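Local coordinates for protein esterase (Sinorhizobium meliloti 1021, PDB 4TX1) that probably hydrolyses acetyl esters, including those on carbohydrates, as an acetylesterase of the SGNH hydrolase family, at residues Tyr19-Thr24 with Met98-Asn102; Leu45-Leu49 with Leu215-Arg220; Thr64-Asp68 with Gly114-Ile119. Residues are numbered along the deposited sequence.

Contact 1: residues Tyr19-Thr24 with Met98-Asn102; sequences YGDSLT and MLGSN
Met98, Asp21 and Leu99 bury the most surface here. Strands 14-20 and 94-98 are parallel neighbours in the sheet. Gly20 and Met98 are closest, CA to CA 4.9 Å. Met98 N donates to Tyr19 O at 3.1 Å. Met98 (chi1 t, chi2 t, chi3 p) brings CE 3.7 Å from Leu23 CB. Leu99 (m, t) sets CD1 3.9 Å from Tyr19 CD2 and CD2 3.8 Å from Asp21 CB. Asp21 (p) is the N-cap of helix 22-25; its OD1 accepts from Leu23 N at 3.0 Å. This is the GDSL motif facing the GSND motif of SGNH hydrolases. Ser22 is probably the nucleophile, with a weak hydrogen bond to His202. At Gly100 (phi 139°, psi -22°) a CB would jam against Leu99 O, which calls for glycine. Waters fill the gap. Water 1 donates to Asp21 OD2 (2.6 Å) and accepts from Gly100 N (2.9 Å) and Asn102 N (3.1 Å). Water 2 joins Asp21 N (3.0 Å) to Met98 O (2.6 Å). Water 4 accepts from Ser22 N (3.1 Å) and Asn102 ND2 (2.8 Å); Asn102 ND2 also bonds Arg63 O.

Contact 2: residues Leu45-Leu49 with Leu215-Arg220; sequences LQKAL and LEPVVR
Leu45, Leu49 and Val219 form the apolar centre where two helices cross. Leu45 (chi1 t, chi2 p) puts CD1 4.0 Å from Val219 CB and 3.8 Å from Glu216 CA. Leu45 CD1 lies 4.5 Å from Leu215 CB. Leu49 (m, t) places CD1 3.8 Å from Val219 CG1. The short axes pass 10.2 Å apart at a signed angle of -59°. The closest CA pair is Leu45 and Glu216, at 6.1 Å. The second helix is kinked where the N of Pro217, which has no hydrogen, and the N of Val218 make no bond to the turn before. Regular bonding resumes with Val219 N to Leu215 O at 2.9 Å.

Further out, Ala48 points its CB toward the other helix, 3.6 Å from Glu216 OE2. Arg220 (m, t, t) reaches back over Leu49. Leu49 CD2 lies over one face of the guanidinium, and comes within 3.8 Å of Arg220 CG. Arg220 NE makes a salt bridge to Glu216 OE1 at 2.8 Å, one turn earlier in its own helix. Arg220 NH2 also gives a weak hydrogen bond to Ala48 O, at 2.8 Å and 115°.

Leu215 and Val219 also touch Leu142 of strand 140-145. Gln46 bonds the backbone of Ala53 and Val55. Helices 41-49 and 205-223, crossing on one face of the parallel sheet, are characteristic of the three-layer alpha/beta/alpha fold of SGNH hydrolases.

Contact 3: residues Thr64-Asp68 with Gly114-Ile119; sequences TTAYD and GAVKGI
Helix residues 114-119 pack against the irregular loop 64-68, with Thr65 and Gly118 CA atoms 4.8 Å apart. Gly114 comes first. Gly114 O accepts a hydrogen bond from Tyr67 OH at 2.8 Å, near the plane of the tyrosine ring. The same Gly114 O accepts from Gly118 N at 3.0 Å, so it serves both the helix and the loop. Tyr67 reaches it with chi1 at m and chi2 at -83°, and its ring also meets His109 edge-to-face. Ala115 turns its CB away, toward helix 171-182. Ala115 O lies 3.6 Å from Thr65 CG2.

In the SGNH fold, helix 112-127 follows the GSND loop, and the loop 64-68 comes after strand 53-59. Asp103 of that GSND sequence takes a hydrogen bond with Thr65 OG1, so the threonine ties to the motif as well as to the helix.

Lys117 leads its side chain away, where it packs on Leu71 of a second subunit. Ala66 touches the same Leu71 of that subunit. Gly118 is the close point: Gly118 CA is 3.3 Å from Thr65 OG1 and 3.9 Å from Ala66 CB. A CB on Gly118 would fall 1.8 Å from Thr65 OG1, so this close approach leaves no room for a side chain there. Thr65 (p) then sends CG2 along the helix to Ile119 CD1 (m, m), 3.9 Å away.

In the fold
From the N terminus, the first strand runs into residues 19-24. Contact 1 closes when strand 94-98 has passed beside it, 74 residues later. Segments 45-49 and 64-68 lie within that loop, but their partners come afterwards. Contact 1 therefore crosses both others. Contact 3 closes next, at helix 112-127. Contact 2 closes last, at helix 205-223, and contact 3 is nested within its loop. Contact 1 sits near the centre of the chain, at the sheet's C-terminal end. Contact 3 touches it through Leu99 and Gly100, which meet Thr64, Thr65 and Ile119. Contact 2 ties two helices on the opposite side of the chain's centre from contact 3, about 26 Å between their centres.

Contact 1: residues Tyr19-Thr24 with Met98-Asn102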
ATOM      1  N   TYR A  19     -23.149  -6.850  -2.595  1.00 12.73           N
ATOM      2  CA  TYR A  19     -21.951  -5.968  -2.677  1.00 11.43           C
ATOM      3  C   TYR A  19     -22.192  -4.844  -3.570  1.00 11.19           C
ATOM      4  O   TYR A  19     -22.331  -4.975  -4.811  1.00 14.02           O
ATOM      5  CB  TYR A  19     -20.760  -6.801  -3.144  1.00 11.86           C
ATOM      6  CG  TYR A  19     -19.367  -6.182  -2.926  1.00 11.61           C
ATOM      7  CD1 TYR A  19     -18.867  -6.022  -1.629  1.00 12.04           C
ATOM      8  CD2 TYR A  19     -18.584  -5.765  -3.981  1.00 11.15           C
ATOM      9  CE1 TYR A  19     -17.579  -5.550  -1.397  1.00 11.00           C
ATOM     10  CE2 TYR A  19     -17.308  -5.180  -3.752  1.00 11.34           C
ATOM     11  CZ  TYR A  19     -16.808  -5.126  -2.458  1.00 10.82           C
ATOM     12  OH  TYR A  19     -15.547  -4.641  -2.187  1.00 10.93           O
ATOM     13  N   GLY A  20     -22.245  -3.628  -2.992  1.00 11.71           N
ATOM     14  CA  GLY A  20     -22.564  -2.471  -3.787  1.00 11.74           C
ATOM     15  C   GLY A  20     -22.096  -1.146  -3.191  1.00 11.52           C
ATOM     16  O   GLY A  20     -21.155  -1.121  -2.381  1.00 11.10           O
ATOM     17  N   ASP A  21     -22.745  -0.068  -3.634  1.00 10.72           N
ATOM     18  CA  ASP A  21     -22.363   1.307  -3.355  1.00 12.08           C
ATOM     19  C   ASP A  21     -23.486   1.991  -2.564  1.00 11.00           C
ATOM     20  O   ASP A  21     -24.181   1.322  -1.798  1.00 11.71           O
ATOM     21  CB  ASP A  21     -21.907   2.014  -4.606  1.00 11.47           C
ATOM     22  CG  ASP A  21     -23.010   2.091  -5.685  1.00 14.13           C
ATOM     23  OD1 ASP A  21     -24.174   1.940  -5.285  1.00 14.23           O
ATOM     24  OD2 ASP A  21     -22.659   2.186  -6.878  1.00 16.89           O
ATOM     25  N   SER A  22     -23.616   3.292  -2.710  1.00 11.98           N
ATOM     26  CA  SER A  22     -24.565   4.068  -1.874  1.00 11.90           C
ATOM     27  C   SER A  22     -26.004   3.652  -2.265  1.00 11.80           C
ATOM     28  O   SER A  22     -26.889   3.777  -1.396  1.00 11.10           O
ATOM     29  CB  SER A  22     -24.418   5.548  -2.064  1.00 13.82           C
ATOM     30  OG  SER A  22     -24.818   5.912  -3.388  1.00 18.79           O
ATOM     31  N   LEU A  23     -26.202   3.098  -3.434  1.00 12.72           N
ATOM     32  CA  LEU A  23     -27.524   2.579  -3.768  1.00 13.72           C
ATOM     33  C   LEU A  23     -27.903   1.378  -2.916  1.00 13.85           C
ATOM     34  O   LEU A  23     -29.046   1.166  -2.713  1.00 14.42           O
ATOM     35  CB  LEU A  23     -27.614   2.182  -5.231  1.00 20.00           C
ATOM     36  CG  LEU A  23     -27.857   3.295  -6.190  1.00 20.00           C
ATOM     37  CD1 LEU A  23     -27.056   4.506  -5.973  1.00 20.00           C
ATOM     38  CD2 LEU A  23     -27.765   2.863  -7.619  1.00 20.00           C
ATOM     39  N   THR A  24     -26.927   0.585  -2.471  1.00 12.06           N
ATOM     40  CA  THR A  24     -27.115  -0.538  -1.620  1.00 12.36           C
ATOM     41  C   THR A  24     -27.066  -0.158  -0.157  1.00 13.15           C
ATOM     42  O   THR A  24     -27.823  -0.714   0.632  1.00 14.90           O
ATOM     43  CB  THR A  24     -26.056  -1.614  -1.967  1.00 13.13           C
ATOM     44  OG1 THR A  24     -26.237  -1.981  -3.332  1.00 13.22           O
ATOM     45  CG2 THR A  24     -26.125  -2.847  -1.129  1.00 14.57           C
ATOM     46  N   MET A  98     -24.036  -4.957  -7.370  1.00 14.11           N
ATOM     47  CA  MET A  98     -24.628  -3.800  -8.029  1.00 12.71           C
ATOM     48  C   MET A  98     -23.692  -2.592  -7.961  1.00 13.95           C
ATOM     49  O   MET A  98     -23.699  -1.800  -6.982  1.00 14.30           O
ATOM     50  CB  MET A  98     -26.064  -3.477  -7.513  1.00 15.52           C
ATOM     51  CG  MET A  98     -26.731  -2.474  -8.445  1.00 16.55           C
ATOM     52  SD  MET A  98     -28.505  -2.194  -8.160  1.00 19.43           S
ATOM     53  CE  MET A  98     -28.399  -1.122  -6.736  1.00 18.81           C
ATOM     54  N   LEU A  99     -22.837  -2.473  -8.968  1.00 12.94           N
ATOM     55  CA  LEU A  99     -21.817  -1.443  -9.015  1.00 12.35           C
ATOM     56  C   LEU A  99     -21.702  -0.926 -10.415  1.00 12.16           C
ATOM     57  O   LEU A  99     -22.090  -1.603 -11.373  1.00 13.92           O
ATOM     58  CB  LEU A  99     -20.457  -2.000  -8.518  1.00 10.83           C
ATOM     59  CG  LEU A  99     -20.314  -2.342  -7.062  1.00 10.48           C
ATOM     60  CD1 LEU A  99     -18.959  -3.087  -6.802  1.00 11.11           C
ATOM     61  CD2 LEU A  99     -20.414  -1.081  -6.226  1.00 12.57           C
ATOM     62  N   GLY A 100     -21.188   0.292 -10.524  1.00 12.29           N
ATOM     63  CA  GLY A 100     -20.874   0.993 -11.759  1.00 13.40           C
ATOM     64  C   GLY A 100     -21.235   2.453 -11.780  1.00 12.81           C
ATOM     65  O   GLY A 100     -20.707   3.195 -12.620  1.00 12.44           O
ATOM     66  N   SER A 101     -22.175   2.891 -10.934  1.00 12.89           N
ATOM     67  CA  SER A 101     -22.549   4.302 -10.900  1.00 14.06           C
ATOM     68  C   SER A 101     -21.363   5.216 -10.616  1.00 13.70           C
ATOM     69  O   SER A 101     -21.183   6.221 -11.282  1.00 14.94           O
ATOM     70  CB  SER A 101     -23.669   4.517  -9.873  1.00 15.11           C
ATOM     71  OG  SER A 101     -24.887   3.836 -10.251  1.00 15.65           O
ATOM     72  N   ASN A 102     -20.451   4.788  -9.706  1.00 12.83           N
ATOM     73  CA  ASN A 102     -19.324   5.649  -9.396  1.00 11.67           C
ATOM     74  C   ASN A 102     -18.249   5.642 -10.456  1.00 11.31           C
ATOM     75  O   ASN A 102     -17.499   6.585 -10.597  1.00 13.52           O
ATOM     76  CB  ASN A 102     -18.775   5.320  -8.005  1.00 12.37           C
ATOM     77  CG  ASN A 102     -19.748   5.677  -6.908  1.00 12.98           C
ATOM     78  OD1 ASN A 102     -20.088   6.850  -6.788  1.00 15.76           O
ATOM     79  ND2 ASN A 102     -20.231   4.726  -6.153  1.00 11.32           N
TER
HETATM   80  O   HOH W   1     -20.450   2.011  -8.304  1.00 12.37           O
HETATM   81  O   HOH W   2     -25.231  -0.476  -5.315  1.00 14.86           O
HETATM   82  O   HOH W   3     -24.020   1.351  -9.082  1.00 15.67           O
HETATM   83  O   HOH W   4     -22.131   5.527  -4.307  1.00 19.45           O

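Contact 2: residues Leu45-Leu49 with Leu215-Arg220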
ATOM      1  N   LEU A  45     -35.358  -7.897  -0.289  1.00 20.30           N
ATOM      2  CA  LEU A  45     -35.026  -9.258  -0.652  1.00 19.76           C
ATOM      3  C   LEU A  45     -35.096 -10.258   0.498  1.00 20.72           C
ATOM      4  O   LEU A  45     -35.624 -11.413   0.336  1.00 21.85           O
ATOM      5  CB  LEU A  45     -33.646  -9.278  -1.343  1.00 20.73           C
ATOM      6  CG  LEU A  45     -33.188 -10.537  -2.012  1.00 21.72           C
ATOM      7  CD1 LEU A  45     -34.130 -11.006  -3.152  1.00 22.34           C
ATOM      8  CD2 LEU A  45     -31.771 -10.325  -2.600  1.00 19.06           C
ATOM      9  N   GLN A  46     -34.526  -9.918   1.665  1.00 17.76           N
ATOM     10  CA  GLN A  46     -34.474 -10.841   2.767  1.00 19.31           C
ATOM     11  C   GLN A  46     -35.943 -11.178   3.189  1.00 22.96           C
ATOM     12  O   GLN A  46     -36.266 -12.307   3.607  1.00 23.55           O
ATOM     13  CB  GLN A  46     -33.776 -10.242   3.974  1.00 20.21           C
ATOM     14  CG  GLN A  46     -33.882 -10.959   5.294  1.00 21.61           C
ATOM     15  CD  GLN A  46     -33.105 -12.260   5.304  1.00 26.52           C
ATOM     16  OE1 GLN A  46     -31.894 -12.300   5.704  1.00 22.53           O
ATOM     17  NE2 GLN A  46     -33.734 -13.331   4.815  1.00 24.68           N
ATOM     18  N   LYS A  47     -36.759 -10.145   3.219  1.00 23.89           N
ATOM     19  CA  LYS A  47     -38.153 -10.347   3.711  1.00 25.31           C
ATOM     20  C   LYS A  47     -38.873 -11.249   2.741  1.00 25.89           C
ATOM     21  O   LYS A  47     -39.625 -12.141   3.188  1.00 29.68           O
ATOM     22  CB  LYS A  47     -38.906  -9.031   3.798  1.00 26.31           C
ATOM     23  CG  LYS A  47     -40.323  -9.153   4.417  1.00 33.14           C
ATOM     24  CD  LYS A  47     -40.903  -7.750   4.571  1.00 38.40           C
ATOM     25  CE  LYS A  47     -42.215  -7.681   5.340  1.00 44.67           C
ATOM     26  NZ  LYS A  47     -41.936  -8.077   6.744  1.00 51.07           N
ATOM     27  N   ALA A  48     -38.644 -11.048   1.454  1.00 25.86           N
ATOM     28  CA  ALA A  48     -39.228 -11.884   0.416  1.00 29.37           C
ATOM     29  C   ALA A  48     -38.755 -13.331   0.494  1.00 33.37           C
ATOM     30  O   ALA A  48     -39.578 -14.259   0.263  1.00 31.36           O
ATOM     31  CB  ALA A  48     -39.014 -11.311  -0.964  1.00 26.04           C
ATOM     32  N   LEU A  49     -37.478 -13.592   0.846  1.00 29.39           N
ATOM     33  CA  LEU A  49     -36.978 -14.955   0.877  1.00 25.76           C
ATOM     34  C   LEU A  49     -37.339 -15.616   2.201  1.00 27.33           C
ATOM     35  O   LEU A  49     -37.399 -16.844   2.292  1.00 31.31           O
ATOM     36  CB  LEU A  49     -35.422 -14.998   0.623  1.00 24.77           C
ATOM     37  CG  LEU A  49     -34.969 -14.419  -0.726  1.00 25.60           C
ATOM     38  CD1 LEU A  49     -33.446 -14.253  -0.822  1.00 25.11           C
ATOM     39  CD2 LEU A  49     -35.495 -15.221  -1.924  1.00 25.37           C
ATOM     40  N   LEU A 215     -35.584  -8.241  -7.794  1.00 20.09           N
ATOM     41  CA  LEU A 215     -34.564  -9.320  -7.799  1.00 19.17           C
ATOM     42  C   LEU A 215     -35.047 -10.648  -7.279  1.00 21.00           C
ATOM     43  O   LEU A 215     -34.433 -11.670  -7.486  1.00 21.43           O
ATOM     44  CB  LEU A 215     -33.372  -8.824  -6.972  1.00 17.92           C
ATOM     45  CG  LEU A 215     -32.519  -7.768  -7.620  1.00 17.80           C
ATOM     46  CD1 LEU A 215     -31.587  -7.067  -6.619  1.00 19.24           C
ATOM     47  CD2 LEU A 215     -31.673  -8.358  -8.746  1.00 19.99           C
ATOM     48  N   GLU A 216     -36.210 -10.676  -6.631  1.00 23.95           N
ATOM     49  CA  GLU A 216     -36.603 -11.909  -5.939  1.00 27.02           C
ATOM     50  C   GLU A 216     -36.655 -13.142  -6.881  1.00 23.72           C
ATOM     51  O   GLU A 216     -36.137 -14.160  -6.512  1.00 25.35           O
ATOM     52  CB  GLU A 216     -37.918 -11.741  -5.167  1.00 28.01           C
ATOM     53  CG  GLU A 216     -38.415 -13.085  -4.712  1.00 30.19           C
ATOM     54  CD  GLU A 216     -39.791 -13.074  -4.085  1.00 34.52           C
ATOM     55  OE1 GLU A 216     -40.112 -14.070  -3.433  1.00 33.11           O
ATOM     56  OE2 GLU A 216     -40.511 -12.079  -4.173  1.00 37.64           O
ATOM     57  N   PRO A 217     -37.275 -13.032  -8.073  1.00 25.47           N
ATOM     58  CA  PRO A 217     -37.394 -14.211  -8.932  1.00 26.80           C
ATOM     59  C   PRO A 217     -36.058 -14.767  -9.403  1.00 28.32           C
ATOM     60  O   PRO A 217     -35.879 -15.964  -9.331  1.00 26.93           O
ATOM     61  CB  PRO A 217     -38.221 -13.709 -10.113  1.00 26.89           C
ATOM     62  CG  PRO A 217     -39.093 -12.655  -9.517  1.00 29.02           C
ATOM     63  CD  PRO A 217     -38.096 -11.918  -8.607  1.00 26.75           C
ATOM     64  N   VAL A 218     -35.127 -13.901  -9.871  1.00 25.05           N
ATOM     65  CA  VAL A 218     -33.832 -14.363 -10.342  1.00 24.42           C
ATOM     66  C   VAL A 218     -33.011 -14.859  -9.160  1.00 23.21           C
ATOM     67  O   VAL A 218     -32.308 -15.866  -9.275  1.00 22.42           O
ATOM     68  CB  VAL A 218     -33.125 -13.295 -11.190  1.00 28.18           C
ATOM     69  CG1 VAL A 218     -32.655 -12.138 -10.323  1.00 26.17           C
ATOM     70  CG2 VAL A 218     -31.955 -13.887 -11.952  1.00 27.77           C
ATOM     71  N   VAL A 219     -33.151 -14.234  -8.000  1.00 21.41           N
ATOM     72  CA  VAL A 219     -32.497 -14.731  -6.796  1.00 21.47           C
ATOM     73  C   VAL A 219     -32.987 -16.109  -6.364  1.00 26.08           C
ATOM     74  O   VAL A 219     -32.201 -16.981  -6.170  1.00 23.32           O
ATOM     75  CB  VAL A 219     -32.516 -13.718  -5.647  1.00 21.65           C
ATOM     76  CG1 VAL A 219     -32.021 -14.335  -4.381  1.00 18.87           C
ATOM     77  CG2 VAL A 219     -31.690 -12.527  -6.034  1.00 18.93           C
ATOM     78  N   ARG A 220     -34.289 -16.308  -6.264  1.00 25.81           N
ATOM     79  CA  ARG A 220     -34.742 -17.683  -6.178  1.00 30.14           C
ATOM     80  C   ARG A 220     -34.247 -18.592  -7.302  1.00 27.41           C
ATOM     81  O   ARG A 220     -33.707 -19.608  -7.053  1.00 33.98           O
ATOM     82  CB  ARG A 220     -36.272 -17.715  -6.145  1.00 20.00           C
ATOM     83  CG  ARG A 220     -36.879 -17.093  -4.897  1.00 20.00           C
ATOM     84  CD  ARG A 220     -38.394 -17.189  -4.829  1.00 20.00           C
ATOM     85  NE  ARG A 220     -38.930 -16.560  -3.626  1.00 20.00           N
ATOM     86  CZ  ARG A 220     -38.996 -17.150  -2.442  1.00 20.00           C
ATOM     87  NH1 ARG A 220     -38.555 -18.393  -2.292  1.00 20.00           N
ATOM     88  NH2 ARG A 220     -39.500 -16.501  -1.401  1.00 20.00           N
TER

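Contact 3: residues Thr64-Asp68 with Gly114-Ile119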
ATOM      1  N   THR A  64     -16.346   2.005  -6.219  1.00 10.09           N
ATOM      2  CA  THR A  64     -16.164   1.784  -7.624  1.00 10.99           C
ATOM      3  C   THR A  64     -15.975   0.275  -7.859  1.00 11.31           C
ATOM      4  O   THR A  64     -15.783  -0.510  -6.905  1.00 11.38           O
ATOM      5  CB  THR A  64     -14.915   2.469  -8.138  1.00 10.75           C
ATOM      6  OG1 THR A  64     -13.750   1.721  -7.655  1.00 11.85           O
ATOM      7  CG2 THR A  64     -14.846   3.967  -7.677  1.00 12.37           C
ATOM      8  N   THR A  65     -15.987  -0.132  -9.138  1.00 11.79           N
ATOM      9  CA  THR A  65     -15.800  -1.505  -9.420  1.00 11.36           C
ATOM     10  C   THR A  65     -14.384  -1.939  -9.042  1.00 12.84           C
ATOM     11  O   THR A  65     -14.193  -2.890  -8.279  1.00 12.27           O
ATOM     12  CB  THR A  65     -16.116  -1.805 -10.927  1.00 11.54           C
ATOM     13  OG1 THR A  65     -15.227  -1.063 -11.757  1.00 11.76           O
ATOM     14  CG2 THR A  65     -17.602  -1.522 -11.347  1.00 11.88           C
ATOM     15  N   ALA A  66     -13.373  -1.243  -9.523  1.00 11.12           N
ATOM     16  CA  ALA A  66     -11.985  -1.717  -9.365  1.00 12.11           C
ATOM     17  C   ALA A  66     -10.986  -0.575  -9.420  1.00 12.01           C
ATOM     18  O   ALA A  66      -9.829  -0.729  -9.903  1.00 12.66           O
ATOM     19  CB  ALA A  66     -11.614  -2.787 -10.427  1.00 11.77           C
ATOM     20  N   TYR A  67     -11.419   0.597  -8.969  1.00 11.95           N
ATOM     21  CA  TYR A  67     -10.653   1.849  -9.123  1.00 12.77           C
ATOM     22  C   TYR A  67     -10.494   2.579  -7.814  1.00 12.19           C
ATOM     23  O   TYR A  67     -11.374   2.692  -7.016  1.00 11.28           O
ATOM     24  CB  TYR A  67     -11.297   2.720 -10.187  1.00 13.64           C
ATOM     25  CG  TYR A  67     -11.448   2.011 -11.525  1.00 12.25           C
ATOM     26  CD1 TYR A  67     -10.366   1.933 -12.447  1.00 14.88           C
ATOM     27  CD2 TYR A  67     -12.592   1.347 -11.834  1.00 12.30           C
ATOM     28  CE1 TYR A  67     -10.490   1.197 -13.594  1.00 14.28           C
ATOM     29  CE2 TYR A  67     -12.681   0.559 -13.006  1.00 12.95           C
ATOM     30  CZ  TYR A  67     -11.629   0.534 -13.886  1.00 15.00           C
ATOM     31  OH  TYR A  67     -11.797  -0.160 -15.058  1.00 15.92           O
ATOM     32  N   ASP A  68      -9.333   3.179  -7.608  1.00 12.51           N
ATOM     33  CA  ASP A  68      -9.081   3.893  -6.389  1.00 12.91           C
ATOM     34  C   ASP A  68      -9.806   5.248  -6.340  1.00 12.59           C
ATOM     35  O   ASP A  68      -9.915   5.980  -7.347  1.00 15.24           O
ATOM     36  CB  ASP A  68      -7.597   4.230  -6.352  1.00 15.17           C
ATOM     37  CG  ASP A  68      -6.725   2.996  -6.247  1.00 21.76           C
ATOM     38  OD1 ASP A  68      -7.149   2.013  -5.571  1.00 16.65           O
ATOM     39  OD2 ASP A  68      -5.638   3.019  -6.985  1.00 26.65           O
ATOM     40  N   GLY A 114     -15.115   0.618 -18.869  1.00 15.71           N
ATOM     41  CA  GLY A 114     -14.240   0.460 -17.687  1.00 15.23           C
ATOM     42  C   GLY A 114     -14.996  -0.202 -16.520  1.00 14.70           C
ATOM     43  O   GLY A 114     -14.399  -0.964 -15.763  1.00 15.47           O
ATOM     44  N   ALA A 115     -16.305   0.045 -16.399  1.00 14.39           N
ATOM     45  CA  ALA A 115     -17.139  -0.530 -15.370  1.00 14.28           C
ATOM     46  C   ALA A 115     -17.295  -2.015 -15.623  1.00 15.69           C
ATOM     47  O   ALA A 115     -17.166  -2.815 -14.723  1.00 13.37           O
ATOM     48  CB  ALA A 115     -18.522   0.136 -15.230  1.00 12.37           C
ATOM     49  N   VAL A 116     -17.605  -2.424 -16.866  1.00 15.75           N
ATOM     50  CA  VAL A 116     -17.794  -3.866 -17.070  1.00 15.73           C
ATOM     51  C   VAL A 116     -16.458  -4.613 -16.891  1.00 13.56           C
ATOM     52  O   VAL A 116     -16.476  -5.713 -16.451  1.00 14.35           O
ATOM     53  CB  VAL A 116     -18.491  -4.184 -18.415  1.00 19.01           C
ATOM     54  CG1 VAL A 116     -17.627  -3.822 -19.547  1.00 17.66           C
ATOM     55  CG2 VAL A 116     -18.954  -5.635 -18.478  1.00 21.81           C
ATOM     56  N   LYS A 117     -15.326  -4.029 -17.273  1.00 13.44           N
ATOM     57  CA  LYS A 117     -14.043  -4.657 -16.948  1.00 14.28           C
ATOM     58  C   LYS A 117     -13.840  -4.803 -15.446  1.00 13.50           C
ATOM     59  O   LYS A 117     -13.261  -5.784 -14.994  1.00 13.55           O
ATOM     60  CB  LYS A 117     -12.907  -3.871 -17.541  1.00 16.27           C
ATOM     61  CG  LYS A 117     -12.871  -3.934 -19.046  1.00 20.22           C
ATOM     62  CD  LYS A 117     -12.762  -5.372 -19.604  1.00 23.88           C
ATOM     63  CE  LYS A 117     -11.467  -6.043 -19.252  1.00 27.58           C
ATOM     64  NZ  LYS A 117     -11.352  -7.482 -19.783  1.00 36.17           N
ATOM     65  N   GLY A 118     -14.271  -3.800 -14.674  1.00 13.23           N
ATOM     66  CA  GLY A 118     -14.176  -3.892 -13.207  1.00 13.43           C
ATOM     67  C   GLY A 118     -15.075  -5.020 -12.698  1.00 13.20           C
ATOM     68  O   GLY A 118     -14.686  -5.804 -11.805  1.00 12.04           O
ATOM     69  N   ILE A 119     -16.314  -5.134 -13.219  1.00 13.07           N
ATOM     70  CA  ILE A 119     -17.152  -6.259 -12.773  1.00 12.10           C
ATOM     71  C   ILE A 119     -16.515  -7.604 -13.096  1.00 11.87           C
ATOM     72  O   ILE A 119     -16.567  -8.540 -12.283  1.00 13.86           O
ATOM     73  CB  ILE A 119     -18.561  -6.186 -13.434  1.00 12.05           C
ATOM     74  CG1 ILE A 119     -19.323  -4.903 -12.995  1.00 13.01           C
ATOM     75  CG2 ILE A 119     -19.382  -7.432 -13.093  1.00 13.32           C
ATOM     76  CD1 ILE A 119     -19.665  -4.802 -11.516  1.00 13.68           C
TER